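Local coordinates for protein serpin B3 (Homo sapiens, PDB 4ZK3) that belongs to the serpin family of protease inhibitors, probably inhibits cysteine proteases, and in psoriasis gives rise to Pso p27, which forms large aggregates, at residues 294-297 / 298-302; 14-17 / 18-22; 49-52 / 53-56. One frame throughout, in Å; residues are numbered along the deposited sequence.

Interaction 1: residues 294-297 / 298-302; sequences DLKD and TLRTM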
loop_
_atom_site.group_PDB
_atom_site.type_symbol
_atom_site.label_atom_id
_atom_site.label_comp_id
_atom_site.label_asym_id
_atom_site.label_seq_id
_atom_site.Cartn_x
_atom_site.Cartn_y
_atom_site.Cartn_z
ATOM N N ASP A 294 -7.127 -9.432 5.663
ATOM C CA ASP A 294 -7.802 -9.148 6.933
ATOM C C ASP A 294 -6.730 -8.799 7.895
ATOM O O ASP A 294 -5.945 -9.672 8.269
ATOM C CB ASP A 294 -8.545 -10.371 7.469
ATOM C CG ASP A 294 -9.375 -10.044 8.682
ATOM O OD1 ASP A 294 -8.911 -9.270 9.560
ATOM O OD2 ASP A 294 -10.506 -10.565 8.738
ATOM N N LEU A 295 -6.685 -7.549 8.317
ATOM C CA LEU A 295 -5.535 -7.069 9.102
ATOM C C LEU A 295 -5.652 -7.121 10.619
ATOM O O LEU A 295 -4.702 -6.802 11.312
ATOM C CB LEU A 295 -5.157 -5.637 8.683
ATOM C CG LEU A 295 -4.675 -5.430 7.245
ATOM C CD1 LEU A 295 -4.455 -3.943 6.985
ATOM C CD2 LEU A 295 -3.406 -6.208 6.982
ATOM N N LYS A 296 -6.811 -7.493 11.124
ATOM C CA LYS A 296 -7.085 -7.425 12.574
ATOM C C LYS A 296 -6.070 -8.211 13.417
ATOM O O LYS A 296 -5.373 -7.605 14.259
ATOM C CB LYS A 296 -8.503 -7.898 12.821
ATOM C CG LYS A 296 -9.034 -7.741 14.221
ATOM C CD LYS A 296 -10.276 -8.619 14.303
ATOM C CE LYS A 296 -11.212 -8.141 15.387
ATOM N NZ LYS A 296 -12.476 -8.914 15.325
ATOM N N ASP A 297 -5.946 -9.514 13.164
ATOM C CA ASP A 297 -5.026 -10.375 13.973
ATOM C C ASP A 297 -3.571 -10.031 13.714
ATOM O O ASP A 297 -2.761 -9.941 14.659
ATOM C CB ASP A 297 -5.240 -11.881 13.722
ATOM C CG ASP A 297 -6.512 -12.422 14.365
ATOM O OD1 ASP A 297 -7.138 -11.725 15.202
ATOM O OD2 ASP A 297 -6.899 -13.552 14.004
ATOM N N THR A 298 -3.268 -9.759 12.448
ATOM C CA THR A 298 -1.955 -9.204 12.064
ATOM C C THR A 298 -1.551 -7.985 12.922
ATOM O O THR A 298 -0.495 -7.965 13.534
ATOM C CB THR A 298 -1.946 -8.822 10.583
ATOM O OG1 THR A 298 -2.234 -9.964 9.798
ATOM C CG2 THR A 298 -0.580 -8.255 10.116
ATOM N N LEU A 299 -2.389 -6.953 12.972
ATOM C CA LEU A 299 -2.051 -5.742 13.764
ATOM C C LEU A 299 -1.991 -6.024 15.265
ATOM O O LEU A 299 -1.222 -5.405 15.995
ATOM C CB LEU A 299 -3.088 -4.618 13.506
ATOM C CG LEU A 299 -3.027 -4.119 12.043
ATOM C CD1 LEU A 299 -4.251 -3.295 11.706
ATOM C CD2 LEU A 299 -1.747 -3.367 11.857
ATOM N N ARG A 300 -2.890 -6.878 15.705
ATOM C CA ARG A 300 -2.869 -7.401 17.081
ATOM C C ARG A 300 -1.485 -7.968 17.421
ATOM O O ARG A 300 -0.843 -7.435 18.319
ATOM C CB ARG A 300 -3.976 -8.425 17.262
ATOM C CG ARG A 300 -4.225 -8.892 18.680
ATOM C CD ARG A 300 -5.379 -9.881 18.611
ATOM N NE ARG A 300 -6.659 -9.209 18.825
ATOM C CZ ARG A 300 -7.798 -9.498 18.213
ATOM N NH1 ARG A 300 -7.877 -10.440 17.282
ATOM N NH2 ARG A 300 -8.889 -8.813 18.540
ATOM N N THR A 301 -1.011 -8.929 16.637
ATOM C CA THR A 301 0.358 -9.439 16.735
ATOM C C THR A 301 1.419 -8.372 16.800
ATOM O O THR A 301 2.437 -8.529 17.517
ATOM C CB THR A 301 0.692 -10.284 15.511
ATOM O OG1 THR A 301 -0.269 -11.338 15.388
ATOM C CG2 THR A 301 2.092 -10.866 15.581
ATOM N N MET A 302 1.217 -7.299 16.019
ATOM C CA MET A 302 2.221 -6.304 15.830
ATOM C C MET A 302 2.250 -5.420 17.025
ATOM O O MET A 302 3.161 -4.669 17.159
ATOM C CB MET A 302 1.994 -5.510 14.525
ATOM C CG MET A 302 2.219 -6.373 13.253
ATOM S SD MET A 302 1.838 -5.702 11.587
ATOM C CE MET A 302 2.738 -4.199 11.862
HETATM O O HOH W 1 -3.225 -9.903 7.180
HETATM O O HOH W 2 -4.776 -10.591 10.453
#

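Interaction 2: residues 14-17 / 18-22; sequences DLFQ and QFRKS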
loop_
_atom_site.group_PDB
_atom_site.type_symbol
_atom_site.label_atom_id
_atom_site.label_comp_id
_atom_site.label_asym_id
_atom_site.label_seq_id
_atom_site.Cartn_x
_atom_site.Cartn_y
_atom_site.Cartn_z
ATOM N N ASP A 14 7.349 -4.401 8.337
ATOM C CA ASP A 14 6.762 -5.140 9.429
ATOM C C ASP A 14 5.531 -5.830 8.868
ATOM O O ASP A 14 5.214 -6.979 9.249
ATOM C CB ASP A 14 6.364 -4.294 10.621
ATOM C CG ASP A 14 7.532 -3.557 11.253
ATOM O OD1 ASP A 14 8.717 -3.812 10.942
ATOM O OD2 ASP A 14 7.223 -2.653 12.047
ATOM N N LEU A 15 4.830 -5.171 7.937
ATOM C CA LEU A 15 3.661 -5.843 7.340
ATOM C C LEU A 15 4.067 -7.020 6.516
ATOM O O LEU A 15 3.425 -8.078 6.585
ATOM C CB LEU A 15 2.798 -4.914 6.486
ATOM C CG LEU A 15 1.980 -3.899 7.271
ATOM C CD1 LEU A 15 1.444 -2.818 6.326
ATOM C CD2 LEU A 15 0.856 -4.416 8.096
ATOM N N PHE A 16 5.072 -6.811 5.697
ATOM C CA PHE A 16 5.504 -7.799 4.734
ATOM C C PHE A 16 5.830 -9.152 5.398
ATOM O O PHE A 16 5.452 -10.193 4.885
ATOM C CB PHE A 16 6.699 -7.280 3.946
ATOM C CG PHE A 16 7.110 -8.188 2.845
ATOM C CD1 PHE A 16 6.432 -8.207 1.657
ATOM C CD2 PHE A 16 8.143 -9.092 3.020
ATOM C CE1 PHE A 16 6.793 -9.063 0.642
ATOM C CE2 PHE A 16 8.520 -9.959 2.016
ATOM C CZ PHE A 16 7.824 -9.964 0.832
ATOM N N GLN A 17 6.554 -9.108 6.518
ATOM C CA GLN A 17 6.933 -10.328 7.301
ATOM C C GLN A 17 5.702 -11.096 7.787
ATOM O O GLN A 17 5.666 -12.294 7.716
ATOM C CB GLN A 17 7.867 -9.947 8.462
ATOM C CG GLN A 17 9.123 -9.143 8.090
ATOM C CD GLN A 17 10.221 -9.875 7.287
ATOM O OE1 GLN A 17 11.417 -9.616 7.485
ATOM N NE2 GLN A 17 9.843 -10.742 6.382
ATOM N N GLN A 18 4.638 -10.420 8.160
ATOM C CA GLN A 18 3.388 -11.103 8.465
ATOM C C GLN A 18 2.728 -11.713 7.245
ATOM O O GLN A 18 2.297 -12.885 7.278
ATOM C CB GLN A 18 2.408 -10.171 9.204
ATOM C CG GLN A 18 3.002 -9.661 10.525
ATOM C CD GLN A 18 3.337 -10.834 11.458
ATOM O OE1 GLN A 18 2.520 -11.757 11.662
ATOM N NE2 GLN A 18 4.569 -10.853 11.932
ATOM N N PHE A 19 2.702 -10.947 6.152
ATOM C CA PHE A 19 2.063 -11.357 4.927
ATOM C C PHE A 19 2.740 -12.598 4.333
ATOM O O PHE A 19 2.069 -13.427 3.716
ATOM C CB PHE A 19 2.057 -10.242 3.878
ATOM C CG PHE A 19 1.204 -9.074 4.232
ATOM C CD1 PHE A 19 0.198 -9.165 5.154
ATOM C CD2 PHE A 19 1.408 -7.857 3.597
ATOM C CE1 PHE A 19 -0.556 -8.074 5.481
ATOM C CE2 PHE A 19 0.634 -6.769 3.901
ATOM C CZ PHE A 19 -0.352 -6.875 4.851
ATOM N N ARG A 20 4.027 -12.720 4.549
ATOM C CA ARG A 20 4.758 -13.902 4.111
ATOM C C ARG A 20 4.180 -15.236 4.597
ATOM O O ARG A 20 4.430 -16.279 3.976
ATOM C CB ARG A 20 6.174 -13.859 4.611
ATOM C CG ARG A 20 6.974 -12.780 3.925
ATOM C CD ARG A 20 8.400 -12.818 4.365
ATOM N NE ARG A 20 9.018 -14.000 3.796
ATOM C CZ ARG A 20 10.212 -14.452 4.124
ATOM N NH1 ARG A 20 10.942 -13.790 4.987
ATOM N NH2 ARG A 20 10.693 -15.549 3.555
ATOM N N LYS A 21 3.426 -15.199 5.697
ATOM C CA LYS A 21 2.872 -16.408 6.307
ATOM C C LYS A 21 1.658 -16.991 5.676
ATOM O O LYS A 21 1.347 -18.113 5.973
ATOM C CB LYS A 21 2.564 -16.150 7.748
ATOM C CG LYS A 21 3.848 -15.782 8.462
ATOM C CD LYS A 21 3.610 -15.364 9.870
ATOM C CE LYS A 21 4.956 -15.193 10.522
ATOM N NZ LYS A 21 4.773 -14.358 11.721
ATOM N N SER A 22 0.947 -16.251 4.833
ATOM C CA SER A 22 -0.242 -16.823 4.159
ATOM C C SER A 22 0.239 -17.609 2.953
ATOM O O SER A 22 1.388 -17.428 2.503
ATOM C CB SER A 22 -1.189 -15.746 3.661
ATOM O OG SER A 22 -0.739 -15.304 2.386
HETATM O O HOH W 3 6.007 -8.229 11.438
#

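Interaction 3: residues 49-52 / 53-56; sequences TAQQ and IKKV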
loop_
_atom_site.group_PDB
_atom_site.type_symbol
_atom_site.label_atom_id
_atom_site.label_comp_id
_atom_site.label_asym_id
_atom_site.label_seq_id
_atom_site.Cartn_x
_atom_site.Cartn_y
_atom_site.Cartn_z
ATOM N N THR A 49 -4.059 3.051 24.157
ATOM C CA THR A 49 -4.649 2.695 22.852
ATOM C C THR A 49 -3.789 3.463 21.807
ATOM O O THR A 49 -3.218 2.860 20.894
ATOM C CB THR A 49 -6.175 3.004 22.763
ATOM O OG1 THR A 49 -6.927 2.087 23.561
ATOM C CG2 THR A 49 -6.699 2.790 21.368
ATOM N N ALA A 50 -3.597 4.761 22.031
ATOM C CA ALA A 50 -2.787 5.582 21.146
ATOM C C ALA A 50 -1.338 5.160 21.105
ATOM O O ALA A 50 -0.706 5.147 20.017
ATOM C CB ALA A 50 -2.922 7.086 21.507
ATOM N N GLN A 51 -0.775 4.813 22.271
ATOM C CA GLN A 51 0.641 4.494 22.288
ATOM C C GLN A 51 0.959 3.210 21.493
ATOM O O GLN A 51 1.935 3.142 20.789
ATOM C CB GLN A 51 1.185 4.413 23.731
ATOM C CG GLN A 51 2.704 4.586 23.812
ATOM C CD GLN A 51 3.175 5.930 23.222
ATOM O OE1 GLN A 51 2.486 6.959 23.352
ATOM N NE2 GLN A 51 4.341 5.922 22.553
ATOM N N GLN A 52 0.114 2.206 21.562
ATOM C CA GLN A 52 0.289 1.003 20.740
ATOM C C GLN A 52 0.205 1.301 19.195
ATOM O O GLN A 52 0.903 0.698 18.369
ATOM C CB GLN A 52 -0.807 0.009 21.135
ATOM C CG GLN A 52 -0.533 -0.615 22.496
ATOM C CD GLN A 52 -1.631 -1.509 23.006
ATOM O OE1 GLN A 52 -2.663 -1.733 22.360
ATOM N NE2 GLN A 52 -1.418 -2.034 24.207
ATOM N N ILE A 53 -0.650 2.238 18.821
ATOM C CA ILE A 53 -0.833 2.550 17.393
ATOM C C ILE A 53 0.400 3.239 16.914
ATOM O O ILE A 53 0.960 2.852 15.888
ATOM C CB ILE A 53 -2.091 3.422 17.123
ATOM C CG1 ILE A 53 -3.314 2.581 17.364
ATOM C CG2 ILE A 53 -2.139 3.966 15.673
ATOM C CD1 ILE A 53 -4.555 3.400 17.526
ATOM N N LYS A 54 0.841 4.235 17.680
ATOM C CA LYS A 54 2.032 4.977 17.320
ATOM C C LYS A 54 3.205 4.049 17.137
ATOM O O LYS A 54 3.987 4.228 16.190
ATOM C CB LYS A 54 2.378 6.070 18.336
ATOM C CG LYS A 54 1.761 7.418 18.018
ATOM C CD LYS A 54 2.260 8.560 18.898
ATOM C CE LYS A 54 1.724 8.377 20.308
ATOM N NZ LYS A 54 0.959 9.555 20.831
ATOM N N LYS A 55 3.340 3.061 18.025
ATOM C CA LYS A 55 4.480 2.159 17.938
ATOM C C LYS A 55 4.422 1.260 16.680
ATOM O O LYS A 55 5.399 1.038 16.021
ATOM C CB LYS A 55 4.544 1.263 19.174
ATOM C CG LYS A 55 5.606 0.195 18.992
ATOM C CD LYS A 55 5.977 -0.538 20.268
ATOM C CE LYS A 55 7.404 -1.074 20.133
ATOM N NZ LYS A 55 7.448 -2.499 20.545
ATOM N N VAL A 56 3.251 0.710 16.394
ATOM C CA VAL A 56 3.037 -0.097 15.199
ATOM C C VAL A 56 3.326 0.698 13.942
ATOM O O VAL A 56 3.969 0.178 13.044
ATOM C CB VAL A 56 1.621 -0.648 15.225
ATOM C CG1 VAL A 56 1.130 -1.118 13.851
ATOM C CG2 VAL A 56 1.553 -1.779 16.258
#

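Interaction 1: residues 294-297 / 298-302
D297 and R300, one helical turn apart, form a salt bridge through one oxygen: D297 OD1 lies 2.6 Å from R300 NH1. OD1 meets the edge of the guanidinium near its plane, while the carboxylate and guanidinium planes are turned 47° against each other. R300 leaves the helix with CG anti to its backbone N and bends at chi3 (-92°), which swings the guanidinium back alongside D297. K296 runs beside it in an extended chain, its CE 4.0 Å from R300 NH2. The two like charges do not touch, and K296 NZ makes a weak hydrogen bond to S326 O.

D297 O is gripped twice by T301, by its N at 2.8 Å and by its OG1 at 2.9 Å, the hydroxyl sitting above the carbonyl plane. At the start of the segment D294 OD1 caps the turn by accepting from K296 N. Water adds a second link, since two molecules donate to D294 O; one accepts from T298 N at 2.6 Å, while the other is hydrogen-bonded to T298 OG1.

On the buried face L295 CB meets L299 CD1 at 3.9 Å, and both leucines lean on V328 of strand 325-336.

The chemistry implies a helix entry stitched by charge, hydroxyl and water; the positive group of R300, in direct contact with D297 OD1, would tend to stabilise the D297 carboxylate in its charged form.

Interaction 2: residues 14-17 / 18-22
R20 reaches back along the helix to F16 and Q17, and several atoms along its side chain meet them. CB rests near the backbone, 3.5 Å from Q17 O. With CG anti to the carbonyl carbon (chi1 -69°), the chain is sent back over the preceding turn, and CG comes to 3.7 Å from F16 CE2. CD touches both neighbours: the same F16 CE2, and Q17 NE2 at 3.2 Å. Beyond CD the bend at chi3 carries the guanidinium alongside the Q17 amide, where NH1 and Q17 NE2 stand 3.5 Å apart. That amide nitrogen lies at the guanidinium edge, in its plane, with the two groups 27° from coplanar; as both atoms are donors, this is packing. NH2 makes a long, weak ion pair with E258 OE1.

The buried side of the same turn is aromatic and aliphatic. F19 lays one face of its ring over L15 O, which stands 3.4 Å above the ring plane, displaced toward the rim, while F19 CE2 meets L15 CB at 3.8 Å. The ring also stacks on Y293 and makes an edge-to-face contact with Y29, and F16 meets Y384 with planes almost perpendicular.

On the flank turned to helix 296-302 a water donates to D14 O and accepts from Q18 NE2 at 3.0 Å, tying the polar end of Q18 to the preceding turn. K21 NZ adds a weak bond to Q18 OE1.

From F19 to S22 the chain makes a type I beta turn. The segment belongs to the C-terminal part of the N-terminal helix of the serpin fold, whose L15 and F16 pack on strand 27-29.

Interaction 3: residues 49-52 / 53-56
Q51 and K54 meet on the outer face of helix 47-57, one of the helices that flank the beta-sheet core of the serpin fold. Q51 OE1 lies 3.4 Å from K54 CE and 3.9 Å from K54 NZ, so the amide oxygen faces the polarised end of the lysine in a close approach rather than a hydrogen bond. Two bends bring this about: Q51 turns at chi2 (58°), and K54 folds at chi3 and chi4, so that its ammonium end curls back along the helix while the two chains cross obliquely.

The inner face is carried by I53. Its CG1, anti to the carbonyl carbon, passes 3.5 Å from T49 O, and its CD1 comes only loosely near T49 CG2, at 4.4 Å.

K54 N bonds to A50 O at 2.9 Å, and K55 N and V56 N follow with bonds to Q51 O and Q52 O. I53 N instead makes two weak bonds, to T49 O at 3.4 Å and to A50 O at 3.1 Å.

Farther out, other parts of the chain position the turn. T49 OG1 accepts from D313 N, and Q52, extended beyond CG, receives both V305 N and D306 N on its OE1. Those two bonds to one amide oxygen fix the rotation of the Q52 carboxamide and tie the segment that follows helix 296-302 to this one. On the buried side A50 and I53 lie against L42 of helix 31-42, with V41 also under I53.

At the far end of the segment, V56 CG2, placed beside its own backbone N, closes to 3.3 Å from Q52 O.

Interaction 1 lies between the other two, its centre about 10 Å from that of interaction 2 and about 13 Å from that of interaction 3. Toward residues 14-22 it offers apolar atoms: L295 CD2 touches F19 CE1 at 3.7 Å, and M302 SD lies 3.8 Å from L15 CD2. Toward residues 49-56, M302 O approaches V56 CG2 at 3.4 Å. Interactions 2 and 3 come within about 4 Å at their nearest atoms without touching. Helix 296-302 thus contacts both helix 4-19 and helix 47-57. Elsewhere, strand 340-351 lies between strands 174-185 and 325-336, consistent with the cleaved, loop-inserted state of a serpin.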